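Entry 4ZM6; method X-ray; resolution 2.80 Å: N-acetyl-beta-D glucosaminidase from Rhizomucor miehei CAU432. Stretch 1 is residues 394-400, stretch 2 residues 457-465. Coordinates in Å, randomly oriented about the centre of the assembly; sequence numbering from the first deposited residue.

Stretch 1 (394-400) FLAAHVP
Stretch 2 457-465: LYPFQVRMV

How do the two backbones lie against each other? Residues 394-397 form the end of an extended strand, with phi/psi of -105/111 at F394, -105/122 at L395, -118/140 at A396 and -74/151 at A397; H398 and V399 continue extended as loop. The second stretch turns through Y458 (-144/82) into a helix that includes F460 to V465 near -65/-40. Q461 N donates a hydrogen bond to Y458 O (3.0 Å), R463 N to P459 O (3.1 Å), M464 N to F460 O (3.0 Å) and V465 N to Q461 O (3.0 Å). Strand and helix run nearly antiparallel, at 161°, their axes 9.9 Å apart at closest approach. In register, L395 CA lies 9.0 Å from M464 CA, A397 CA 6.7 Å from Q461 CA, and P400 CA 9.4 Å from Y458 CA.

What fills the space between strand and helix? L395 (m, t) and M464 (t, p, chi3 -96°) both point toward the opposite stretch, and L395 CD1 meets M464 CE at 4.2 Å, a contact between two buried apolar side chains, which suits leucine and methionine.

Why does alanine suit the closest register point? The A397 methyl fits the narrow gap, with CB 3.6 Å from Q461 CD and 4.4 Å from F460 CE2. Q461 (m, t, chi3 40°) is buried, yet its amide is satisfied by hydrogen bonds elsewhere in the structure. F460 (p, chi2 -89°) brings its ring edge to the backbone of H398, with CZ 4.2 Å from H398 N.

What makes contact at the loop end? Y458 (m, chi2 -78°) reaches P400 (C-gamma endo), whose CB lies 3.4 Å from Y458 OH and 4.2 Å from Y458 CZ; the approach is oblique. The apolar proline ring can pack against the aromatic side chain at this more open end. No hydrogen bond joins the atoms modelled; H398 lacks its ring atoms, and the contacts seen are van der Waals, within 268 Å² of buried surface, both sides summed.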

ATOM      1  N   PHE A 394     -20.382  25.162  36.812  1.00 45.75           N
ATOM      2  CA  PHE A 394     -20.139  23.910  36.112  1.00 46.35           C
ATOM      3  C   PHE A 394     -21.444  23.129  35.990  1.00 46.26           C
ATOM      4  O   PHE A 394     -21.980  22.646  36.986  1.00 44.32           O
ATOM      5  CB  PHE A 394     -19.068  23.080  36.834  1.00 46.82           C
ATOM      6  CG  PHE A 394     -18.831  21.715  36.231  1.00 45.21           C
ATOM      7  CD1 PHE A 394     -18.680  21.556  34.859  1.00 44.58           C
ATOM      8  CD2 PHE A 394     -18.738  20.592  37.041  1.00 45.94           C
ATOM      9  CE1 PHE A 394     -18.453  20.306  34.308  1.00 44.71           C
ATOM     10  CE2 PHE A 394     -18.505  19.336  36.495  1.00 46.82           C
ATOM     11  CZ  PHE A 394     -18.366  19.195  35.124  1.00 45.04           C
ATOM     12  N   LEU A 395     -21.943  23.022  34.760  1.00 47.84           N
ATOM     13  CA  LEU A 395     -23.158  22.271  34.457  1.00 47.83           C
ATOM     14  C   LEU A 395     -22.777  20.965  33.780  1.00 49.09           C
ATOM     15  O   LEU A 395     -22.121  20.981  32.741  1.00 49.61           O
ATOM     16  CB  LEU A 395     -24.064  23.087  33.536  1.00 47.18           C
ATOM     17  CG  LEU A 395     -24.431  24.487  34.031  1.00 47.09           C
ATOM     18  CD1 LEU A 395     -25.348  25.187  33.042  1.00 46.53           C
ATOM     19  CD2 LEU A 395     -25.080  24.417  35.406  1.00 48.09           C
ATOM     20  N   ALA A 396     -23.179  19.841  34.373  1.00 50.10           N
ATOM     21  CA  ALA A 396     -22.894  18.511  33.831  1.00 50.66           C
ATOM     22  C   ALA A 396     -24.187  17.785  33.488  1.00 52.39           C
ATOM     23  O   ALA A 396     -25.153  17.865  34.234  1.00 55.42           O
ATOM     24  CB  ALA A 396     -22.102  17.701  34.838  1.00 50.31           C
ATOM     25  N   ALA A 397     -24.204  17.075  32.364  1.00 54.60           N
ATOM     26  CA  ALA A 397     -25.381  16.306  31.942  1.00 55.88           C
ATOM     27  C   ALA A 397     -25.561  15.038  32.778  1.00 56.71           C
ATOM     28  O   ALA A 397     -24.588  14.472  33.270  1.00 56.37           O
ATOM     29  CB  ALA A 397     -25.263  15.940  30.470  1.00 56.03           C
ATOM     30  N   HIS A 398     -26.810  14.600  32.934  1.00 60.05           N
ATOM     31  CA  HIS A 398     -27.117  13.344  33.629  1.00 59.58           C
ATOM     32  C   HIS A 398     -26.752  12.159  32.742  1.00 60.20           C
ATOM     33  O   HIS A 398     -26.830  12.249  31.522  1.00 56.20           O
ATOM     34  CB  HIS A 398     -28.603  13.267  34.011  1.00 57.87           C
ATOM     35  N   VAL A 399     -26.420  11.031  33.317  1.00 67.18           N
ATOM     36  CA  VAL A 399     -26.123   9.901  32.491  1.00 71.21           C
ATOM     37  C   VAL A 399     -27.343   8.997  32.469  1.00 78.98           C
ATOM     38  O   VAL A 399     -28.131   8.999  33.386  1.00 83.55           O
ATOM     39  CB  VAL A 399     -24.795   9.272  32.918  1.00 20.00           C
ATOM     40  CG1 VAL A 399     -24.845   7.757  33.032  1.00 20.00           C
ATOM     41  CG2 VAL A 399     -23.714   9.711  31.955  1.00 20.00           C
ATOM     42  N   PRO A 400     -27.507   8.256  31.392  1.00 85.03           N
ATOM     43  CA  PRO A 400     -28.738   7.518  31.136  1.00 84.42           C
ATOM     44  C   PRO A 400     -28.958   6.433  32.189  1.00 83.54           C
ATOM     45  O   PRO A 400     -28.124   6.259  33.080  1.00 79.12           O
ATOM     46  CB  PRO A 400     -28.496   6.905  29.756  1.00 87.06           C
ATOM     47  CG  PRO A 400     -27.019   6.727  29.682  1.00 89.52           C
ATOM     48  CD  PRO A 400     -26.431   7.876  30.458  1.00 90.00           C
ATOM     49  N   LEU A 457     -27.052  12.734  20.827  1.00 62.92           N
ATOM     50  CA  LEU A 457     -28.014  11.654  21.069  1.00 62.64           C
ATOM     51  C   LEU A 457     -29.032  11.980  22.178  1.00 61.88           C
ATOM     52  O   LEU A 457     -29.905  11.162  22.458  1.00 62.08           O
ATOM     53  CB  LEU A 457     -27.248  10.374  21.454  1.00 64.17           C
ATOM     54  CG  LEU A 457     -26.837   9.319  20.407  1.00 67.34           C
ATOM     55  CD1 LEU A 457     -26.744   9.828  18.969  1.00 67.58           C
ATOM     56  CD2 LEU A 457     -25.522   8.660  20.818  1.00 67.06           C
ATOM     57  N   TYR A 458     -28.924  13.157  22.806  1.00 63.93           N
ATOM     58  CA  TYR A 458     -29.739  13.529  23.979  1.00 61.14           C
ATOM     59  C   TYR A 458     -30.096  15.021  23.954  1.00 60.50           C
ATOM     60  O   TYR A 458     -29.451  15.826  24.629  1.00 59.28           O
ATOM     61  CB  TYR A 458     -28.998  13.214  25.282  1.00 60.22           C
ATOM     62  CG  TYR A 458     -28.842  11.742  25.578  1.00 59.37           C
ATOM     63  CD1 TYR A 458     -29.906  10.996  26.078  1.00 59.88           C
ATOM     64  CD2 TYR A 458     -27.625  11.096  25.372  1.00 58.11           C
ATOM     65  CE1 TYR A 458     -29.767   9.644  26.355  1.00 60.28           C
ATOM     66  CE2 TYR A 458     -27.474   9.749  25.646  1.00 59.59           C
ATOM     67  CZ  TYR A 458     -28.547   9.024  26.137  1.00 60.66           C
ATOM     68  OH  TYR A 458     -28.397   7.681  26.415  1.00 59.82           O
ATOM     69  N   PRO A 459     -31.140  15.392  23.187  1.00 59.96           N
ATOM     70  CA  PRO A 459     -31.591  16.768  22.918  1.00 57.73           C
ATOM     71  C   PRO A 459     -31.544  17.777  24.071  1.00 55.01           C
ATOM     72  O   PRO A 459     -31.284  18.958  23.828  1.00 52.29           O
ATOM     73  CB  PRO A 459     -33.037  16.566  22.472  1.00 58.45           C
ATOM     74  CG  PRO A 459     -33.015  15.247  21.784  1.00 59.92           C
ATOM     75  CD  PRO A 459     -31.959  14.409  22.451  1.00 59.52           C
ATOM     76  N   PHE A 460     -31.808  17.348  25.304  1.00 54.33           N
ATOM     77  CA  PHE A 460     -31.817  18.303  26.430  1.00 54.69           C
ATOM     78  C   PHE A 460     -30.462  18.997  26.608  1.00 53.66           C
ATOM     79  O   PHE A 460     -30.405  20.167  26.999  1.00 52.92           O
ATOM     80  CB  PHE A 460     -32.316  17.656  27.737  1.00 53.27           C
ATOM     81  CG  PHE A 460     -31.319  16.759  28.419  1.00 52.34           C
ATOM     82  CD1 PHE A 460     -31.249  15.401  28.105  1.00 51.65           C
ATOM     83  CD2 PHE A 460     -30.476  17.259  29.402  1.00 51.28           C
ATOM     84  CE1 PHE A 460     -30.346  14.565  28.745  1.00 50.57           C
ATOM     85  CE2 PHE A 460     -29.567  16.427  30.042  1.00 52.67           C
ATOM     86  CZ  PHE A 460     -29.503  15.077  29.715  1.00 50.93           C
ATOM     87  N   GLN A 461     -29.389  18.276  26.277  1.00 51.67           N
ATOM     88  CA  GLN A 461     -28.033  18.810  26.328  1.00 49.98           C
ATOM     89  C   GLN A 461     -27.796  19.867  25.256  1.00 48.67           C
ATOM     90  O   GLN A 461     -27.146  20.882  25.510  1.00 46.28           O
ATOM     91  CB  GLN A 461     -27.006  17.687  26.162  1.00 49.18           C
ATOM     92  CG  GLN A 461     -27.065  16.600  27.224  1.00 48.76           C
ATOM     93  CD  GLN A 461     -26.000  15.545  26.999  1.00 51.09           C
ATOM     94  OE1 GLN A 461     -24.871  15.865  26.631  1.00 52.56           O
ATOM     95  NE2 GLN A 461     -26.352  14.278  27.212  1.00 52.03           N
ATOM     96  N   VAL A 462     -28.314  19.627  24.056  1.00 49.07           N
ATOM     97  CA  VAL A 462     -28.159  20.584  22.966  1.00 50.24           C
ATOM     98  C   VAL A 462     -28.849  21.900  23.309  1.00 51.97           C
ATOM     99  O   VAL A 462     -28.303  22.968  23.036  1.00 52.45           O
ATOM    100  CB  VAL A 462     -28.702  20.039  21.628  1.00 49.87           C
ATOM    101  CG1 VAL A 462     -28.672  21.122  20.551  1.00 50.65           C
ATOM    102  CG2 VAL A 462     -27.893  18.825  21.187  1.00 50.09           C
ATOM    103  N   ARG A 463     -30.037  21.817  23.912  1.00 54.59           N
ATOM    104  CA  ARG A 463     -30.791  23.011  24.315  1.00 54.69           C
ATOM    105  C   ARG A 463     -30.054  23.775  25.416  1.00 52.19           C
ATOM    106  O   ARG A 463     -29.911  24.998  25.347  1.00 49.21           O
ATOM    107  CB  ARG A 463     -32.196  22.631  24.791  1.00 58.14           C
ATOM    108  CG  ARG A 463     -33.079  22.015  23.716  1.00 59.95           C
ATOM    109  CD  ARG A 463     -34.507  21.807  24.208  1.00 61.90           C
ATOM    110  NE  ARG A 463     -35.128  20.650  23.555  1.00 64.72           N
ATOM    111  CZ  ARG A 463     -35.296  19.443  24.103  1.00 65.01           C
ATOM    112  NH1 ARG A 463     -34.933  19.187  25.359  1.00 63.48           N
ATOM    113  NH2 ARG A 463     -35.861  18.477  23.385  1.00 67.41           N
ATOM    114  N   MET A 464     -29.573  23.042  26.416  1.00 51.82           N
ATOM    115  CA  MET A 464     -28.760  23.620  27.486  1.00 52.42           C
ATOM    116  C   MET A 464     -27.580  24.423  26.940  1.00 51.83           C
ATOM    117  O   MET A 464     -27.344  25.549  27.366  1.00 53.23           O
ATOM    118  CB  MET A 464     -28.231  22.520  28.408  1.00 53.68           C
ATOM    119  CG  MET A 464     -27.563  23.025  29.677  1.00 55.78           C
ATOM    120  SD  MET A 464     -28.720  23.827  30.806  1.00 56.91           S
ATOM    121  CE  MET A 464     -28.505  25.544  30.358  1.00 57.39           C
ATOM    122  N   VAL A 465     -26.850  23.839  25.995  1.00 51.06           N
ATOM    123  CA  VAL A 465     -25.666  24.478  25.425  1.00 51.59           C
ATOM    124  C   VAL A 465     -26.044  25.681  24.554  1.00 52.13           C
ATOM    125  O   VAL A 465     -25.375  26.713  24.604  1.00 50.49           O
ATOM    126  CB  VAL A 465     -24.815  23.465  24.617  1.00 53.16           C
ATOM    127  CG1 VAL A 465     -23.708  24.162  23.835  1.00 54.07           C
ATOM    128  CG2 VAL A 465     -24.212  22.411  25.538  1.00 52.56           C
TER